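Local coordinates for proto-oncogene tyrosine-protein kinase receptor Ret (Danio rerio, PDB 7AMK) that acts as a receptor tyrosine kinase whose glycosylated, calcium-binding cadherin-like ectodomain probably takes part in recognising GDNF bound to its co-receptor GFR alpha 1, at residues F333-V339 / V351-V357; V236-E242 / G257-Y262; D230-P234 / D341-P345; R250-F256 / L321-V327. The protein carries 4 engineered substitutions. One frame throughout, in Å; residues are numbered along the deposited sequence.

Overall arrangement
All four contacts belong to the third cadherin-like unit of the ectodomain, and all are partly buried. Contact 1 is the regular hairpin of strands 331-341 and 350-359, with one face in the hydrophobic core and the other carrying a glycan. Contact 2 brings the other sheet of the sandwich, through strand 255-263, against the neighbour of strand 350-359; Leu259 faces the core, and a water bridges the rim. Their centres are about 10 Å apart. Contacts 3 and 4 are loop contacts at opposite ends of the domain, centres about 33 Å apart: acidic and calcium-bound in 230-234 / 341-345, but built from backbone bonds, an arginine and a glycan in 250-256 / 321-327.

Contact 1: F333-V339 / V351-V357; sequences FLLGYLV and VLLHFNV. With NAG (2-acetamido-2-deoxy-beta-D-glucopyranose), chain F; NAG (2-acetamido-2-deoxy-beta-D-glucopyranose), chain E.
Phe333 and Val357 pair at one end of a beta hairpin in the third cadherin-like domain, where segments 333-339 and 351-357, within strands 331-341 and 350-359, run antiparallel with 155° between their directions. The Phe333 side chain leaves CB with CG lodged between the backbone N and the carbonyl carbon (chi1 55°), which swings the ring over its neighbour. CD1 skirts Val357 CB; CE1 meets Val357 CG2 at 3.5 Å, CZ rests against Val357 CB, and CE2 faces Val357 CG1. The result is a CH-pi contact, with Val357 CB 3.8 Å from the centroid of the Phe333 ring, while Phe294 meets that ring edge-to-face. Replacing Phe333 by an alanine is likely to leave the isopropyl group of Val357 without its aromatic cover and Phe294 without its edge-to-face partner. Paired backbone bonds at four positions, beginning with Phe333/Val357, set the register, including the nearly straight Leu335 N to Phe355 O bond of 2.8 Å. On the face bearing Leu334, Leu334 CD1 touches His354 CB; the imidazole is held by Asp240, and Asn356 ND2 carries the glycan while bonding to Asp243. At the far end the core face closes tightly, with Val339 CB 3.4 Å from Val351 CG2.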
# COMPACT_ATOMS: atom_id res chain seq x y z
N PHE A 333 17.31 -12.18 -11.69
CA PHE A 333 17.78 -11.42 -12.84
C PHE A 333 18.09 -9.98 -12.46
O PHE A 333 17.56 -9.44 -11.48
CB PHE A 333 16.74 -11.45 -13.98
CG PHE A 333 15.40 -10.96 -13.56
CD1 PHE A 333 15.09 -9.61 -13.61
CD2 PHE A 333 14.45 -11.85 -13.08
CE1 PHE A 333 13.85 -9.15 -13.21
CE2 PHE A 333 13.19 -11.39 -12.68
CZ PHE A 333 12.90 -10.05 -12.74
N LEU A 334 18.94 -9.36 -13.26
CA LEU A 334 19.34 -7.97 -13.06
C LEU A 334 18.65 -7.16 -14.16
O LEU A 334 19.05 -7.20 -15.32
CB LEU A 334 20.87 -7.84 -13.09
CG LEU A 334 21.44 -6.42 -12.87
CD1 LEU A 334 20.93 -5.79 -11.56
CD2 LEU A 334 22.97 -6.38 -12.95
N LEU A 335 17.60 -6.44 -13.78
CA LEU A 335 16.71 -5.79 -14.74
C LEU A 335 17.14 -4.34 -14.91
O LEU A 335 17.06 -3.54 -13.97
CB LEU A 335 15.26 -5.89 -14.27
CG LEU A 335 14.17 -5.13 -15.04
CD1 LEU A 335 14.00 -5.69 -16.45
CD2 LEU A 335 12.84 -5.15 -14.29
N GLY A 336 17.63 -4.00 -16.10
CA GLY A 336 18.01 -2.64 -16.39
C GLY A 336 16.83 -1.82 -16.86
O GLY A 336 15.90 -2.34 -17.50
N TYR A 337 16.86 -0.52 -16.53
CA TYR A 337 15.82 0.41 -16.96
C TYR A 337 16.47 1.74 -17.30
O TYR A 337 16.94 2.45 -16.41
CB TYR A 337 14.74 0.57 -15.88
CG TYR A 337 13.50 1.27 -16.38
CD1 TYR A 337 12.56 0.59 -17.13
CD2 TYR A 337 13.27 2.62 -16.10
CE1 TYR A 337 11.43 1.22 -17.60
CE2 TYR A 337 12.15 3.25 -16.56
CZ TYR A 337 11.22 2.55 -17.32
OH TYR A 337 10.08 3.15 -17.78
N LEU A 338 16.52 2.08 -18.59
CA LEU A 338 17.15 3.30 -19.07
C LEU A 338 16.16 4.46 -18.99
O LEU A 338 15.10 4.42 -19.63
CB LEU A 338 17.63 3.14 -20.51
CG LEU A 338 18.28 4.40 -21.06
CD1 LEU A 338 19.65 4.58 -20.44
CD2 LEU A 338 18.38 4.29 -22.55
N VAL A 339 16.51 5.48 -18.20
CA VAL A 339 15.72 6.69 -18.06
C VAL A 339 16.37 7.79 -18.89
O VAL A 339 17.52 8.18 -18.65
CB VAL A 339 15.61 7.12 -16.59
CG1 VAL A 339 15.02 8.51 -16.52
CG2 VAL A 339 14.73 6.14 -15.79
N VAL A 351 19.98 8.18 -17.32
CA VAL A 351 20.42 7.39 -16.17
C VAL A 351 19.93 5.96 -16.34
O VAL A 351 18.77 5.71 -16.71
CB VAL A 351 19.91 7.96 -14.83
CG1 VAL A 351 20.36 9.38 -14.63
CG2 VAL A 351 18.38 7.90 -14.76
N LEU A 352 20.81 5.01 -16.06
CA LEU A 352 20.50 3.60 -16.10
C LEU A 352 20.14 3.13 -14.69
O LEU A 352 20.94 3.27 -13.76
CB LEU A 352 21.70 2.82 -16.65
CG LEU A 352 21.50 1.33 -16.90
CD1 LEU A 352 20.32 1.08 -17.81
CD2 LEU A 352 22.76 0.72 -17.50
N LEU A 353 18.93 2.59 -14.53
CA LEU A 353 18.49 2.06 -13.24
C LEU A 353 18.51 0.54 -13.27
O LEU A 353 18.30 -0.07 -14.32
CB LEU A 353 17.09 2.54 -12.89
CG LEU A 353 16.92 4.05 -12.73
CD1 LEU A 353 15.45 4.37 -12.46
CD2 LEU A 353 17.82 4.53 -11.62
N HIS A 354 18.72 -0.06 -12.10
CA HIS A 354 18.88 -1.50 -11.96
C HIS A 354 17.97 -2.02 -10.86
O HIS A 354 18.01 -1.53 -9.73
CB HIS A 354 20.33 -1.89 -11.63
CG HIS A 354 21.33 -1.39 -12.63
ND1 HIS A 354 22.15 -0.31 -12.38
CD2 HIS A 354 21.63 -1.82 -13.88
CE1 HIS A 354 22.92 -0.10 -13.43
NE2 HIS A 354 22.62 -0.99 -14.35
N PHE A 355 17.18 -3.04 -11.20
CA PHE A 355 16.40 -3.77 -10.21
C PHE A 355 17.01 -5.17 -10.13
O PHE A 355 17.01 -5.91 -11.12
CB PHE A 355 14.92 -3.80 -10.58
CG PHE A 355 14.23 -2.46 -10.42
CD1 PHE A 355 13.76 -2.05 -9.18
CD2 PHE A 355 14.06 -1.60 -11.50
CE1 PHE A 355 13.13 -0.82 -9.01
CE2 PHE A 355 13.43 -0.37 -11.35
CZ PHE A 355 12.97 0.03 -10.09
N ASN A 356 17.56 -5.49 -8.96
CA ASN A 356 18.20 -6.78 -8.69
C ASN A 356 17.15 -7.68 -8.06
O ASN A 356 16.90 -7.61 -6.85
CB ASN A 356 19.40 -6.58 -7.77
CG ASN A 356 20.11 -7.87 -7.46
OD1 ASN A 356 20.01 -8.82 -8.22
ND2 ASN A 356 20.83 -7.90 -6.35
N VAL A 357 16.52 -8.53 -8.87
CA VAL A 357 15.29 -9.22 -8.47
C VAL A 357 15.61 -10.67 -8.10
O VAL A 357 16.20 -11.41 -8.90
CB VAL A 357 14.24 -9.18 -9.59
CG1 VAL A 357 12.97 -9.92 -9.15
CG2 VAL A 357 13.95 -7.73 -10.00
C1 NAG F . 21.56 -9.09 -5.96
C2 NAG F . 23.06 -8.79 -5.81
C3 NAG F . 23.81 -10.01 -5.27
C4 NAG F . 23.14 -10.57 -4.03
C5 NAG F . 21.67 -10.85 -4.32
C6 NAG F . 20.91 -11.36 -3.12
C7 NAG F . 23.94 -7.11 -7.36
C8 NAG F . 24.54 -6.86 -8.72
N2 NAG F . 23.64 -8.38 -7.08
O3 NAG F . 25.15 -9.62 -4.96
O4 NAG F . 23.77 -11.78 -3.64
O5 NAG F . 21.05 -9.62 -4.73
O6 NAG F . 20.55 -10.29 -2.26
O7 NAG F . 23.75 -6.20 -6.56
C1 NAG E . 17.51 9.39 -25.65
C2 NAG E . 18.19 8.38 -26.59
C3 NAG E . 18.68 9.09 -27.85
C4 NAG E . 17.59 9.94 -28.50
C5 NAG E . 16.91 10.83 -27.46
C6 NAG E . 15.71 11.59 -27.98
C7 NAG E . 19.38 6.43 -25.66
C8 NAG E . 18.23 5.59 -26.15
N2 NAG E . 19.30 7.74 -25.91
O3 NAG E . 19.18 8.13 -28.78
O4 NAG E . 18.21 10.81 -29.43
O5 NAG E . 16.46 10.05 -26.35
O6 NAG E . 15.18 11.05 -29.19
O7 NAG E . 20.33 5.93 -25.06

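Contact 2: V236-E242 / G257-Y262; sequences VQGTDTE and GTLFVY. Engineered in segment 236-242: Gln237 (natural residue Asn).
Leu259 reaches up between Asp240 and Glu242 with its two methyl groups divided between them: Leu259 CD1 lies 3.6 Å from Asp240 O, and Leu259 CD2 lies 3.8 Å from Glu242 CB. The glutamate has CG anti to the backbone N (chi1 -179°), which sets Glu242 CG over Gly257, 4.0 Å from Gly257 CA; the bend at chi2 (72°) then turns the carboxylate toward the backbone of Thr258. An alanine in place of Glu242 would probably leave Gly257 CA and the backbone of Thr258 without this cover. At the other end Val236 CG1 packs on Val261 CG2, and Gln237, an engineered residue, crosses Tyr262 with its amide plane 72° from the ring; Gln237 OE1 stands over one face, toward the rim. Val236 sits at the edge of the sheet that holds strand 255-263, whereas the packing of Leu259 on residues 240-242 joins the two sheets of the cadherin-like beta sandwich. A water bridges the turn to the strand, accepting from Gln237 N at 2.7 Å and donating to Phe260 O. Further out, an ST turn shapes the crossing, Thr239 OG1 accepting from Thr241 N at 2.8 Å. Asp240 OD1 receives the Thr241 hydroxyl and also bonds to His354, while the backbone of Glu242 pairs with His354 and Asn356 of strand 350-359.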
# COMPACT_ATOMS: atom_id res chain seq x y z
N VAL A 236 20.65 10.13 -9.87
CA VAL A 236 20.25 9.41 -8.68
C VAL A 236 21.06 9.92 -7.51
O VAL A 236 22.17 10.44 -7.67
CB VAL A 236 20.42 7.88 -8.84
CG1 VAL A 236 19.40 7.36 -9.82
CG2 VAL A 236 21.82 7.59 -9.34
N GLN A 237 20.48 9.81 -6.33
CA GLN A 237 21.15 10.16 -5.09
C GLN A 237 21.46 8.85 -4.39
O GLN A 237 20.55 8.12 -3.99
CB GLN A 237 20.28 11.08 -4.25
CG GLN A 237 21.02 11.72 -3.09
CD GLN A 237 20.46 13.08 -2.74
OE1 GLN A 237 19.51 13.55 -3.37
NE2 GLN A 237 21.05 13.73 -1.74
N GLY A 238 22.74 8.54 -4.28
CA GLY A 238 23.16 7.30 -3.65
C GLY A 238 23.24 6.17 -4.67
O GLY A 238 24.04 6.23 -5.61
N THR A 239 22.41 5.15 -4.48
CA THR A 239 22.46 3.96 -5.32
C THR A 239 21.61 4.13 -6.57
O THR A 239 20.63 4.89 -6.58
CB THR A 239 22.00 2.73 -4.54
OG1 THR A 239 21.98 1.60 -5.42
CG2 THR A 239 20.59 2.94 -3.99
N ASP A 240 21.99 3.42 -7.62
CA ASP A 240 21.14 3.27 -8.79
C ASP A 240 20.50 1.90 -8.86
O ASP A 240 19.87 1.57 -9.87
CB ASP A 240 21.93 3.55 -10.07
CG ASP A 240 23.08 2.56 -10.29
OD1 ASP A 240 22.86 1.34 -10.21
OD2 ASP A 240 24.21 3.03 -10.58
N THR A 241 20.63 1.10 -7.81
CA THR A 241 20.19 -0.28 -7.80
C THR A 241 19.30 -0.54 -6.60
O THR A 241 19.57 -0.07 -5.49
CB THR A 241 21.39 -1.24 -7.78
OG1 THR A 241 22.11 -1.12 -9.01
CG2 THR A 241 20.93 -2.69 -7.60
N GLU A 242 18.24 -1.29 -6.82
CA GLU A 242 17.30 -1.65 -5.77
C GLU A 242 17.20 -3.17 -5.73
O GLU A 242 16.96 -3.80 -6.76
CB GLU A 242 15.94 -1.00 -6.03
CG GLU A 242 14.89 -1.30 -4.97
CD GLU A 242 15.16 -0.57 -3.67
OE1 GLU A 242 16.28 -0.03 -3.50
OE2 GLU A 242 14.25 -0.55 -2.81
N GLY A 257 9.69 -2.32 -5.08
CA GLY A 257 10.90 -1.54 -5.01
C GLY A 257 10.64 -0.15 -5.52
O GLY A 257 9.71 0.08 -6.30
N THR A 258 11.45 0.79 -5.06
CA THR A 258 11.27 2.18 -5.47
C THR A 258 12.62 2.83 -5.64
O THR A 258 13.45 2.82 -4.72
CB THR A 258 10.43 2.95 -4.44
OG1 THR A 258 9.18 2.26 -4.25
CG2 THR A 258 10.16 4.37 -4.94
N LEU A 259 12.85 3.40 -6.83
CA LEU A 259 14.04 4.19 -7.11
C LEU A 259 13.63 5.62 -7.45
O LEU A 259 12.67 5.86 -8.20
CB LEU A 259 14.86 3.58 -8.25
CG LEU A 259 15.70 2.34 -7.93
CD1 LEU A 259 16.37 1.78 -9.18
CD2 LEU A 259 16.75 2.64 -6.87
N PHE A 260 14.37 6.58 -6.89
CA PHE A 260 14.10 8.00 -7.04
C PHE A 260 15.13 8.61 -7.97
O PHE A 260 16.33 8.36 -7.83
CB PHE A 260 14.15 8.71 -5.68
CG PHE A 260 13.03 8.33 -4.76
CD1 PHE A 260 11.79 8.93 -4.88
CD2 PHE A 260 13.21 7.34 -3.81
CE1 PHE A 260 10.75 8.56 -4.04
CE2 PHE A 260 12.18 6.97 -2.97
CZ PHE A 260 10.94 7.59 -3.08
N VAL A 261 14.65 9.40 -8.93
CA VAL A 261 15.50 10.13 -9.85
C VAL A 261 15.14 11.60 -9.73
O VAL A 261 13.96 11.94 -9.63
CB VAL A 261 15.34 9.63 -11.31
CG1 VAL A 261 15.89 10.63 -12.31
CG2 VAL A 261 15.99 8.24 -11.44
N TYR A 262 16.15 12.46 -9.71
CA TYR A 262 15.95 13.88 -9.48
C TYR A 262 16.38 14.68 -10.69
O TYR A 262 17.31 14.31 -11.41
CB TYR A 262 16.73 14.36 -8.24
CG TYR A 262 16.41 13.55 -7.01
CD1 TYR A 262 17.09 12.36 -6.73
CD2 TYR A 262 15.40 13.94 -6.13
CE1 TYR A 262 16.78 11.60 -5.60
CE2 TYR A 262 15.09 13.20 -5.02
CZ TYR A 262 15.78 12.04 -4.74
OH TYR A 262 15.44 11.32 -3.61
O HOH W 1 18.22 8.52 -5.72

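Contact 3: D230-P234 / D341-P345; sequences DDNSP and DTTFP. With CA (calcium ion), chain N; CA (calcium ion), chain M; CA (calcium ion), chain L.
Asp230 and Asp341 approach from opposite directions with their carboxylates nearly coplanar, 11° apart, and share a calcium ion at a cadherin-type calcium site between the second and third cadherin-like domains. Both have CG anti to the backbone N (chi1 -180° and -175°), an extension that carries the acid groups to the metal. Asp230 OD1 binds it at 2.3 Å and Asp341 OD2 at 2.5 Å, and the backbone oxygen of Asn232 joins them; Asp263, Asp265 and Asn277 complete the site. The remaining oxygens, Asp230 OD2 and Asp341 OD1, approach each other to 2.4 Å. The Thr343 hydroxyl crosses Asp230 obliquely and donates to the anti lone pair of Asp230 OD2, on the side away from the metal-bound oxygen. Asp341 to Phe344 form a type I beta turn, which sets Thr343 and Phe344 on the Asp230 side of the site. The Phe344 ring is slotted against the 230-234 chain: its edge faces the backbone of Asp231 and Asn232, while one face takes Ser233 CB over its centre in a CH-pi contact of 4.0 Å from Ser233 CB to the Phe344 centroid. Asp231 turns the other way and bridges two further calcium ions, OD1 to one and OD2 to the other, in company with Glu142 and Glu196 from the preceding domain; Asn143 is a further polar partner of its carboxylate. Beside the shared calcium, the ring of Pro234 lies across the aspartate stem, with Pro234 CD 3.5 Å from Asp341 CB.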
# COMPACT_ATOMS: atom_id res chain seq x y z
N ASP A 230 15.05 22.92 -20.29
CA ASP A 230 15.58 21.62 -19.86
C ASP A 230 17.09 21.68 -20.03
O ASP A 230 17.63 21.42 -21.10
CB ASP A 230 14.93 20.49 -20.65
CG ASP A 230 15.42 19.08 -20.24
OD1 ASP A 230 16.19 18.93 -19.27
OD2 ASP A 230 15.01 18.12 -20.92
N ASP A 231 17.79 22.07 -18.96
CA ASP A 231 19.24 22.22 -19.03
C ASP A 231 19.93 21.51 -17.87
O ASP A 231 21.07 21.85 -17.52
CB ASP A 231 19.63 23.71 -19.09
CG ASP A 231 19.28 24.49 -17.79
OD1 ASP A 231 18.68 23.92 -16.86
OD2 ASP A 231 19.64 25.68 -17.70
N ASN A 232 19.25 20.54 -17.25
CA ASN A 232 19.83 19.74 -16.19
C ASN A 232 19.49 18.28 -16.43
O ASN A 232 18.34 17.95 -16.71
CB ASN A 232 19.33 20.18 -14.81
CG ASN A 232 19.84 21.56 -14.42
OD1 ASN A 232 20.91 21.69 -13.82
ND2 ASN A 232 19.08 22.60 -14.77
N SER A 233 20.51 17.41 -16.36
CA SER A 233 20.24 16.00 -16.57
C SER A 233 19.76 15.35 -15.28
O SER A 233 20.10 15.79 -14.18
CB SER A 233 21.48 15.28 -17.07
OG SER A 233 22.57 15.54 -16.22
N PRO A 234 18.96 14.30 -15.41
CA PRO A 234 18.51 13.55 -14.23
C PRO A 234 19.67 12.81 -13.58
O PRO A 234 20.68 12.51 -14.21
CB PRO A 234 17.48 12.59 -14.80
CG PRO A 234 17.90 12.42 -16.23
CD PRO A 234 18.39 13.76 -16.65
N ASP A 341 16.19 11.64 -20.40
CA ASP A 341 15.70 13.02 -20.49
C ASP A 341 15.77 13.45 -21.95
O ASP A 341 16.83 13.85 -22.44
CB ASP A 341 16.54 13.94 -19.61
CG ASP A 341 16.00 15.39 -19.58
OD1 ASP A 341 15.14 15.78 -20.42
OD2 ASP A 341 16.46 16.14 -18.67
N THR A 342 14.63 13.40 -22.64
CA THR A 342 14.64 13.44 -24.10
C THR A 342 15.12 14.78 -24.64
O THR A 342 15.88 14.82 -25.62
CB THR A 342 13.24 13.14 -24.62
OG1 THR A 342 12.31 14.04 -24.00
CG2 THR A 342 12.86 11.68 -24.30
N THR A 343 14.67 15.88 -24.05
CA THR A 343 15.02 17.22 -24.51
C THR A 343 16.27 17.77 -23.85
O THR A 343 16.55 18.97 -23.99
CB THR A 343 13.84 18.19 -24.28
OG1 THR A 343 13.43 18.11 -22.92
CG2 THR A 343 12.66 17.82 -25.15
N PHE A 344 17.03 16.96 -23.11
CA PHE A 344 18.29 17.46 -22.58
C PHE A 344 19.35 17.41 -23.68
O PHE A 344 19.62 16.33 -24.23
CB PHE A 344 18.75 16.65 -21.37
CG PHE A 344 20.07 17.11 -20.82
CD1 PHE A 344 20.15 18.24 -20.00
CD2 PHE A 344 21.24 16.45 -21.16
CE1 PHE A 344 21.38 18.67 -19.51
CE2 PHE A 344 22.46 16.87 -20.66
CZ PHE A 344 22.53 17.99 -19.84
N PRO A 345 19.97 18.54 -24.05
CA PRO A 345 20.85 18.54 -25.22
C PRO A 345 22.08 17.69 -24.98
O PRO A 345 22.71 17.75 -23.92
CB PRO A 345 21.19 20.03 -25.42
CG PRO A 345 21.03 20.63 -24.07
CD PRO A 345 19.88 19.88 -23.42
CA CA N . 16.12 18.09 -17.10
CA CA M . 16.43 24.72 -16.27
CA CA L . 19.68 26.85 -15.76
O HOH W 2 21.34 25.44 -14.92
O HOH W 3 21.10 28.23 -16.98

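Contact 4: R250-F256 / L321-V327; sequences RSEGTVF and LSQNLSV. With NAG (2-acetamido-2-deoxy-beta-D-glucopyranose), chain D.
With CG anti to its carbonyl carbon (chi1 -52°), Asn324 turns its amide toward the backbone of Glu252, and OD1 accepts from Glu252 N at 2.8 Å, the donor nitrogen lying close to the line of the C=O and the N-H somewhat bent (151°). The same amide carries the first sugar of a glycan on ND2. Glu252, whose CG sits between the backbone N and carbonyl carbon (chi1 53°), extends past that amide toward the sugar; its CB rests on Gln323 CA at 3.5 Å. Two backbone bonds flank this grip, Gly253 N to Leu321 O at 2.9 Å and a longer one from Leu325 N to Arg250 O. Leu321 fills the inner side: its CD1 lies against Arg250 O and 3.5 Å from Phe256 CE1. A bend at chi3 lays the Arg250 guanidinium flat against Val327, whose CA covers one face, while Arg250 NH2 bonds to Leu360 O; the placing of NH1 near Leu325 and Ser326 is doubtful. Residues 251-254 form a type II beta turn with Gly253 at positive phi, leading into strand 255-263. This is a glycosylated loop pair at one end of the cadherin-like beta sandwich, facing residues of the following domain such as Lys397 and Asn463.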
# COMPACT_ATOMS: atom_id res chain seq x y z
N ARG A 250 2.96 -12.20 -3.85
CA ARG A 250 3.06 -12.32 -5.29
C ARG A 250 1.83 -11.74 -5.99
O ARG A 250 1.55 -12.11 -7.13
CB ARG A 250 3.25 -13.79 -5.68
CG ARG A 250 3.79 -14.65 -4.56
CD ARG A 250 3.97 -16.09 -4.99
NE ARG A 250 5.38 -16.45 -5.16
CZ ARG A 250 5.95 -16.70 -6.33
NH1 ARG A 250 5.27 -16.63 -7.45
NH2 ARG A 250 7.24 -17.05 -6.37
N SER A 251 1.08 -10.85 -5.33
CA SER A 251 -0.17 -10.37 -5.89
C SER A 251 0.08 -9.27 -6.90
O SER A 251 1.01 -8.46 -6.74
CB SER A 251 -1.12 -9.87 -4.79
OG SER A 251 -0.54 -8.87 -3.97
N GLU A 252 -0.73 -9.24 -7.95
CA GLU A 252 -0.54 -8.21 -8.97
C GLU A 252 -0.80 -6.83 -8.37
O GLU A 252 -1.60 -6.67 -7.44
CB GLU A 252 -1.47 -8.46 -10.15
CG GLU A 252 -2.92 -8.60 -9.72
CD GLU A 252 -3.88 -8.57 -10.89
OE1 GLU A 252 -3.83 -7.59 -11.67
OE2 GLU A 252 -4.68 -9.52 -11.03
N GLY A 253 -0.11 -5.82 -8.92
CA GLY A 253 -0.27 -4.44 -8.49
C GLY A 253 0.57 -4.03 -7.30
O GLY A 253 0.80 -2.83 -7.10
N THR A 254 1.04 -4.99 -6.49
CA THR A 254 1.90 -4.66 -5.37
C THR A 254 3.24 -4.12 -5.87
O THR A 254 3.76 -4.55 -6.90
CB THR A 254 2.12 -5.89 -4.49
OG1 THR A 254 2.42 -7.03 -5.31
CG2 THR A 254 0.87 -6.17 -3.65
N VAL A 255 3.81 -3.18 -5.11
CA VAL A 255 5.07 -2.53 -5.45
C VAL A 255 6.19 -3.17 -4.64
O VAL A 255 6.09 -3.28 -3.41
CB VAL A 255 5.00 -1.02 -5.19
CG1 VAL A 255 6.38 -0.35 -5.41
CG2 VAL A 255 3.94 -0.39 -6.08
N PHE A 256 7.25 -3.59 -5.31
CA PHE A 256 8.33 -4.31 -4.64
C PHE A 256 9.61 -3.51 -4.50
O PHE A 256 10.55 -4.00 -3.85
CB PHE A 256 8.63 -5.62 -5.39
CG PHE A 256 7.56 -6.65 -5.24
CD1 PHE A 256 6.45 -6.65 -6.08
CD2 PHE A 256 7.63 -7.61 -4.25
CE1 PHE A 256 5.45 -7.60 -5.94
CE2 PHE A 256 6.64 -8.56 -4.11
CZ PHE A 256 5.54 -8.55 -4.96
N LEU A 321 4.24 -5.88 -10.14
CA LEU A 321 3.80 -7.16 -10.71
C LEU A 321 2.60 -6.95 -11.63
O LEU A 321 1.63 -6.30 -11.25
CB LEU A 321 3.44 -8.16 -9.61
CG LEU A 321 4.53 -9.10 -9.12
CD1 LEU A 321 3.98 -10.01 -8.03
CD2 LEU A 321 5.05 -9.92 -10.27
N SER A 322 2.67 -7.54 -12.83
CA SER A 322 1.57 -7.52 -13.79
C SER A 322 0.46 -8.49 -13.42
O SER A 322 -0.72 -8.17 -13.61
CB SER A 322 2.08 -7.87 -15.19
OG SER A 322 3.08 -6.96 -15.61
N GLN A 323 0.82 -9.67 -12.90
CA GLN A 323 -0.13 -10.70 -12.52
C GLN A 323 0.46 -11.54 -11.40
O GLN A 323 1.68 -11.56 -11.20
CB GLN A 323 -0.48 -11.59 -13.72
CG GLN A 323 0.74 -12.03 -14.50
CD GLN A 323 0.38 -12.53 -15.88
OE1 GLN A 323 -0.76 -12.90 -16.14
NE2 GLN A 323 1.36 -12.53 -16.78
N ASN A 324 -0.42 -12.24 -10.69
CA ASN A 324 0.01 -13.13 -9.61
C ASN A 324 0.99 -14.18 -10.14
O ASN A 324 0.62 -15.00 -10.98
CB ASN A 324 -1.20 -13.82 -8.98
CG ASN A 324 -2.28 -12.84 -8.58
OD1 ASN A 324 -2.02 -11.64 -8.40
ND2 ASN A 324 -3.50 -13.33 -8.43
N LEU A 325 2.22 -14.14 -9.64
CA LEU A 325 3.25 -15.07 -10.09
C LEU A 325 3.06 -16.43 -9.44
O LEU A 325 2.88 -16.54 -8.22
CB LEU A 325 4.65 -14.54 -9.77
CG LEU A 325 5.36 -13.92 -10.96
CD1 LEU A 325 6.78 -14.48 -11.09
CD2 LEU A 325 4.56 -14.15 -12.25
N SER A 326 3.11 -17.48 -10.27
CA SER A 326 2.96 -18.83 -9.77
C SER A 326 3.94 -19.07 -8.63
O SER A 326 5.08 -18.59 -8.66
CB SER A 326 3.18 -19.84 -10.89
OG SER A 326 3.28 -21.15 -10.37
N VAL A 327 3.50 -19.80 -7.61
CA VAL A 327 4.38 -20.09 -6.49
C VAL A 327 5.52 -21.01 -6.87
O VAL A 327 6.47 -21.13 -6.08
CB VAL A 327 3.57 -20.68 -5.33
CG1 VAL A 327 2.51 -19.70 -4.90
CG2 VAL A 327 2.95 -22.02 -5.74
C1 NAG D . -4.64 -12.53 -8.04
C2 NAG D . -5.91 -13.11 -8.66
C3 NAG D . -7.14 -12.35 -8.15
C4 NAG D . -7.17 -12.33 -6.63
C5 NAG D . -5.85 -11.79 -6.08
C6 NAG D . -5.76 -11.88 -4.57
C7 NAG D . -6.18 -12.03 -10.86
C8 NAG D . -6.04 -12.20 -12.34
N2 NAG D . -5.85 -13.08 -10.11
O3 NAG D . -8.31 -12.99 -8.66
O4 NAG D . -8.24 -11.50 -6.17
O5 NAG D . -4.75 -12.55 -6.60
O6 NAG D . -5.37 -13.18 -4.15
O7 NAG D . -6.58 -10.98 -10.37